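PDB 3X17: endoglucanase from Uncultured bacterium, which hydrolyses internal beta-1,4-glucosidic bonds of cellulose, as a family 9 glycoside hydrolase with an (alpha/alpha)6 barrel and an N-terminal Ig-like domain. Local coordinates for residues 167-175 with 225-236. Numbering follows the deposited sequence.
Sequences RLEATGGWH and EVRWGLEWLFRM. With ZN (zinc ion), chain C.
Glu-169 and Ala-170 lie against Arg-235, whose CB sits 3.2 Å from Glu-169 O. The carbonyl O of Ala-170, also bonded by Lys-182, takes the indole NE1 of Trp-232 at 3.0 Å, in the ring plane but with the donor above the carbonyl plane. Extended from CG to NE, Arg-235 bonds Thr-171 O weakly through NH1. A CB on Gly-172 or Gly-173 would clash, with Arg-235 NH1 and Trp-232 CG respectively. A water joins Gly-173 N to Trp-228 O and Arg-235 NH1, while Trp-228 NE1 donates a hydrogen bond to Gly-173 O (2.9 Å), likewise in the indole plane and from above the carbonyl plane. Trp-174, its CG anti to the carbonyl carbon (chi1 -60°), lays its six-membered ring over Gly-229 CA in a CH-pi contact and gives NE1 to the anti lone pair of Glu-225 OE2 (2.9 Å, 161°). A leucine here would probably leave that carboxylate, still paired with Arg-131, without its indole donor and Gly-229 without its aromatic cover. His-175 binds zinc with Cys-132, Asp-148 and His-149. Three indole N-H groups, helped by a weaker arginine bond, hold this loop to helix 221-235; with most acceptors main-chain carbonyls, the grip rests largely on the loop's backbone path.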
loop_
_atom_site.group_PDB
_atom_site.type_symbol
_atom_site.label_atom_id
_atom_site.label_comp_id
_atom_site.label_asym_id
_atom_site.label_seq_id
_atom_site.Cartn_x
_atom_site.Cartn_y
_atom_site.Cartn_z
ATOM N N ARG A 167 -32.930 3.356 -3.132
ATOM C CA ARG A 167 -31.816 3.543 -4.044
ATOM C C ARG A 167 -31.002 4.797 -3.725
ATOM O O ARG A 167 -31.511 5.911 -3.759
ATOM C CB ARG A 167 -32.289 3.625 -5.501
ATOM C CG ARG A 167 -31.129 3.974 -6.479
ATOM C CD ARG A 167 -30.127 2.825 -6.658
ATOM N NE ARG A 167 -28.801 3.291 -7.086
ATOM C CZ ARG A 167 -28.483 3.632 -8.334
ATOM N NH1 ARG A 167 -29.372 3.494 -9.306
ATOM N NH2 ARG A 167 -27.263 4.066 -8.627
ATOM N N LEU A 168 -29.712 4.603 -3.486
ATOM C CA LEU A 168 -28.758 5.715 -3.342
ATOM C C LEU A 168 -27.907 5.735 -4.579
ATOM O O LEU A 168 -27.510 4.679 -5.059
ATOM C CB LEU A 168 -27.812 5.457 -2.155
ATOM C CG LEU A 168 -28.423 5.693 -0.778
ATOM C CD1 LEU A 168 -27.292 6.070 0.206
ATOM C CD2 LEU A 168 -29.514 6.779 -0.822
ATOM N N GLU A 169 -27.523 6.921 -5.040
ATOM C CA GLU A 169 -26.543 6.963 -6.098
ATOM C C GLU A 169 -25.141 6.925 -5.515
ATOM O O GLU A 169 -24.627 7.947 -5.038
ATOM C CB GLU A 169 -26.720 8.176 -7.017
ATOM C CG GLU A 169 -25.809 8.043 -8.249
ATOM C CD GLU A 169 -26.188 8.970 -9.371
ATOM O OE1 GLU A 169 -27.343 8.905 -9.818
ATOM O OE2 GLU A 169 -25.313 9.719 -9.853
ATOM N N ALA A 170 -24.550 5.736 -5.508
ATOM C CA ALA A 170 -23.288 5.482 -4.806
ATOM C C ALA A 170 -22.452 4.683 -5.776
ATOM O O ALA A 170 -21.771 3.733 -5.445
ATOM C CB ALA A 170 -23.541 4.692 -3.513
ATOM N N THR A 171 -22.599 5.049 -7.007
ATOM C CA THR A 171 -21.849 4.487 -8.080
ATOM C C THR A 171 -20.398 5.018 -8.046
ATOM O O THR A 171 -20.141 5.927 -7.354
ATOM C CB THR A 171 -22.611 4.845 -9.361
ATOM O OG1 THR A 171 -22.211 3.991 -10.403
ATOM C CG2 THR A 171 -22.403 6.253 -9.735
ATOM N N GLY A 172 -19.472 4.423 -8.776
ATOM C CA GLY A 172 -18.084 4.933 -8.868
ATOM C C GLY A 172 -17.163 4.302 -7.823
ATOM O O GLY A 172 -17.471 3.237 -7.295
ATOM N N GLY A 173 -16.083 4.995 -7.454
ATOM C CA GLY A 173 -15.097 4.431 -6.522
ATOM C C GLY A 173 -14.249 3.314 -7.116
ATOM O O GLY A 173 -14.204 3.135 -8.349
ATOM N N TRP A 174 -13.517 2.608 -6.249
ATOM C CA TRP A 174 -12.611 1.531 -6.682
ATOM C C TRP A 174 -13.103 0.167 -6.231
ATOM O O TRP A 174 -13.397 -0.010 -5.043
ATOM C CB TRP A 174 -11.213 1.719 -6.072
ATOM C CG TRP A 174 -10.511 3.018 -6.437
ATOM C CD1 TRP A 174 -10.270 3.498 -7.691
ATOM C CD2 TRP A 174 -9.990 4.004 -5.520
ATOM N NE1 TRP A 174 -9.632 4.721 -7.614
ATOM C CE2 TRP A 174 -9.425 5.040 -6.296
ATOM C CE3 TRP A 174 -9.903 4.082 -4.124
ATOM C CZ2 TRP A 174 -8.783 6.150 -5.721
ATOM C CZ3 TRP A 174 -9.245 5.189 -3.547
ATOM C CH2 TRP A 174 -8.707 6.208 -4.356
ATOM N N HIS A 175 -13.070 -0.827 -7.126
ATOM C CA HIS A 175 -13.082 -2.222 -6.672
ATOM C C HIS A 175 -11.953 -2.412 -5.667
ATOM O O HIS A 175 -10.830 -1.949 -5.905
ATOM C CB HIS A 175 -12.910 -3.198 -7.836
ATOM C CG HIS A 175 -14.018 -3.148 -8.832
ATOM N ND1 HIS A 175 -13.812 -3.347 -10.179
ATOM C CD2 HIS A 175 -15.337 -2.847 -8.691
ATOM C CE1 HIS A 175 -14.967 -3.238 -10.820
ATOM N NE2 HIS A 175 -15.905 -2.939 -9.938
ATOM N N GLU A 225 -6.933 10.681 -9.801
ATOM C CA GLU A 225 -7.315 9.349 -9.336
ATOM C C GLU A 225 -7.902 9.445 -7.928
ATOM O O GLU A 225 -8.962 8.881 -7.653
ATOM C CB GLU A 225 -6.148 8.369 -9.338
ATOM C CG GLU A 225 -6.624 6.908 -9.128
ATOM C CD GLU A 225 -7.483 6.422 -10.303
ATOM O OE1 GLU A 225 -7.104 6.715 -11.464
ATOM O OE2 GLU A 225 -8.558 5.828 -10.061
ATOM N N VAL A 226 -7.155 10.075 -7.025
ATOM C CA VAL A 226 -7.632 10.330 -5.676
ATOM C C VAL A 226 -9.040 10.908 -5.696
ATOM O O VAL A 226 -9.870 10.550 -4.869
ATOM C CB VAL A 226 -6.706 11.301 -4.917
ATOM C CG1 VAL A 226 -7.432 11.900 -3.714
ATOM C CG2 VAL A 226 -5.412 10.574 -4.485
ATOM N N ARG A 227 -9.303 11.825 -6.622
ATOM C CA ARG A 227 -10.583 12.493 -6.636
ATOM C C ARG A 227 -11.704 11.504 -6.979
ATOM O O ARG A 227 -12.765 11.567 -6.402
ATOM C CB ARG A 227 -10.578 13.655 -7.644
ATOM C CG ARG A 227 -11.747 14.581 -7.428
ATOM C CD ARG A 227 -12.331 15.150 -8.701
ATOM N NE ARG A 227 -11.689 16.401 -9.079
ATOM C CZ ARG A 227 -12.320 17.553 -9.309
ATOM N NH1 ARG A 227 -13.653 17.665 -9.209
ATOM N NH2 ARG A 227 -11.593 18.606 -9.646
ATOM N N TRP A 228 -11.442 10.577 -7.901
ATOM C CA TRP A 228 -12.351 9.473 -8.149
ATOM C C TRP A 228 -12.743 8.793 -6.838
ATOM O O TRP A 228 -13.920 8.559 -6.589
ATOM C CB TRP A 228 -11.720 8.446 -9.098
ATOM C CG TRP A 228 -12.708 7.415 -9.640
ATOM C CD1 TRP A 228 -12.973 6.171 -9.127
ATOM C CD2 TRP A 228 -13.566 7.565 -10.788
ATOM N NE1 TRP A 228 -13.958 5.554 -9.861
ATOM C CE2 TRP A 228 -14.339 6.385 -10.888
ATOM C CE3 TRP A 228 -13.758 8.586 -11.732
ATOM C CZ2 TRP A 228 -15.267 6.183 -11.915
ATOM C CZ3 TRP A 228 -14.717 8.397 -12.745
ATOM C CH2 TRP A 228 -15.461 7.212 -12.819
ATOM N N GLY A 229 -11.766 8.475 -5.995
ATOM C CA GLY A 229 -12.082 7.751 -4.764
ATOM C C GLY A 229 -12.880 8.625 -3.822
ATOM O O GLY A 229 -13.842 8.176 -3.210
ATOM N N LEU A 230 -12.492 9.893 -3.720
ATOM C CA LEU A 230 -13.109 10.796 -2.755
ATOM C C LEU A 230 -14.542 11.157 -3.144
ATOM O O LEU A 230 -15.400 11.373 -2.267
ATOM C CB LEU A 230 -12.286 12.070 -2.631
ATOM C CG LEU A 230 -10.866 11.858 -2.079
ATOM C CD1 LEU A 230 -10.228 13.219 -1.972
ATOM C CD2 LEU A 230 -10.985 11.202 -0.699
ATOM N N GLU A 231 -14.781 11.269 -4.454
ATOM C CA GLU A 231 -16.132 11.550 -4.964
ATOM C C GLU A 231 -17.126 10.425 -4.674
ATOM O O GLU A 231 -18.301 10.674 -4.363
ATOM C CB GLU A 231 -16.080 11.906 -6.447
ATOM C CG GLU A 231 -15.531 13.317 -6.620
ATOM C CD GLU A 231 -15.553 13.846 -8.050
ATOM O OE1 GLU A 231 -15.382 13.041 -8.994
ATOM O OE2 GLU A 231 -15.629 15.097 -8.219
ATOM N N TRP A 232 -16.613 9.206 -4.640
ATOM C CA TRP A 232 -17.389 8.081 -4.144
ATOM C C TRP A 232 -17.689 8.142 -2.663
ATOM O O TRP A 232 -18.819 7.910 -2.254
ATOM C CB TRP A 232 -16.720 6.760 -4.484
ATOM C CG TRP A 232 -17.568 5.644 -4.051
ATOM C CD1 TRP A 232 -18.802 5.315 -4.543
ATOM C CD2 TRP A 232 -17.336 4.771 -2.938
ATOM N NE1 TRP A 232 -19.313 4.245 -3.855
ATOM C CE2 TRP A 232 -18.462 3.926 -2.831
ATOM C CE3 TRP A 232 -16.256 4.566 -2.078
ATOM C CZ2 TRP A 232 -18.551 2.925 -1.882
ATOM C CZ3 TRP A 232 -16.352 3.565 -1.118
ATOM C CH2 TRP A 232 -17.501 2.773 -1.021
ATOM N N LEU A 233 -16.693 8.502 -1.850
ATOM C CA LEU A 233 -16.943 8.868 -0.454
ATOM C C LEU A 233 -18.080 9.888 -0.243
ATOM O O LEU A 233 -18.882 9.730 0.688
ATOM C CB LEU A 233 -15.655 9.354 0.247
ATOM C CG LEU A 233 -14.486 8.366 0.390
ATOM C CD1 LEU A 233 -13.418 8.906 1.379
ATOM C CD2 LEU A 233 -14.962 6.927 0.813
ATOM N N PHE A 234 -18.112 10.968 -1.037
ATOM C CA PHE A 234 -19.232 11.904 -0.970
ATOM C C PHE A 234 -20.580 11.161 -1.095
ATOM O O PHE A 234 -21.511 11.429 -0.332
ATOM C CB PHE A 234 -19.152 13.000 -2.057
ATOM C CG PHE A 234 -17.990 13.949 -1.897
ATOM C CD1 PHE A 234 -17.592 14.402 -0.634
ATOM C CD2 PHE A 234 -17.351 14.464 -3.025
ATOM C CE1 PHE A 234 -16.500 15.268 -0.502
ATOM C CE2 PHE A 234 -16.330 15.417 -2.904
ATOM C CZ PHE A 234 -15.889 15.802 -1.642
ATOM N N ARG A 235 -20.680 10.239 -2.052
ATOM C CA ARG A 235 -21.966 9.552 -2.308
ATOM C C ARG A 235 -22.291 8.615 -1.146
ATOM O O ARG A 235 -23.440 8.194 -0.988
ATOM C CB ARG A 235 -21.927 8.793 -3.640
ATOM C CG ARG A 235 -21.538 9.663 -4.874
ATOM C CD ARG A 235 -21.306 8.819 -6.147
ATOM N NE ARG A 235 -20.747 9.643 -7.219
ATOM C CZ ARG A 235 -19.485 9.587 -7.689
ATOM N NH1 ARG A 235 -18.652 8.575 -7.404
ATOM N NH2 ARG A 235 -19.088 10.505 -8.556
ATOM N N MET A 236 -21.268 8.243 -0.373
ATOM C CA MET A 236 -21.443 7.379 0.804
ATOM C C MET A 236 -21.745 8.176 2.085
ATOM O O MET A 236 -21.774 7.622 3.197
ATOM C CB MET A 236 -20.208 6.509 1.018
ATOM C CG MET A 236 -20.016 5.394 -0.021
ATOM S SD MET A 236 -21.389 4.187 -0.024
ATOM C CE MET A 236 -20.847 3.004 1.253
HETATM ZN ZN ZN C . -17.845 -2.326 -10.285
HETATM O O HOH W 1 -16.036 7.767 -8.258
#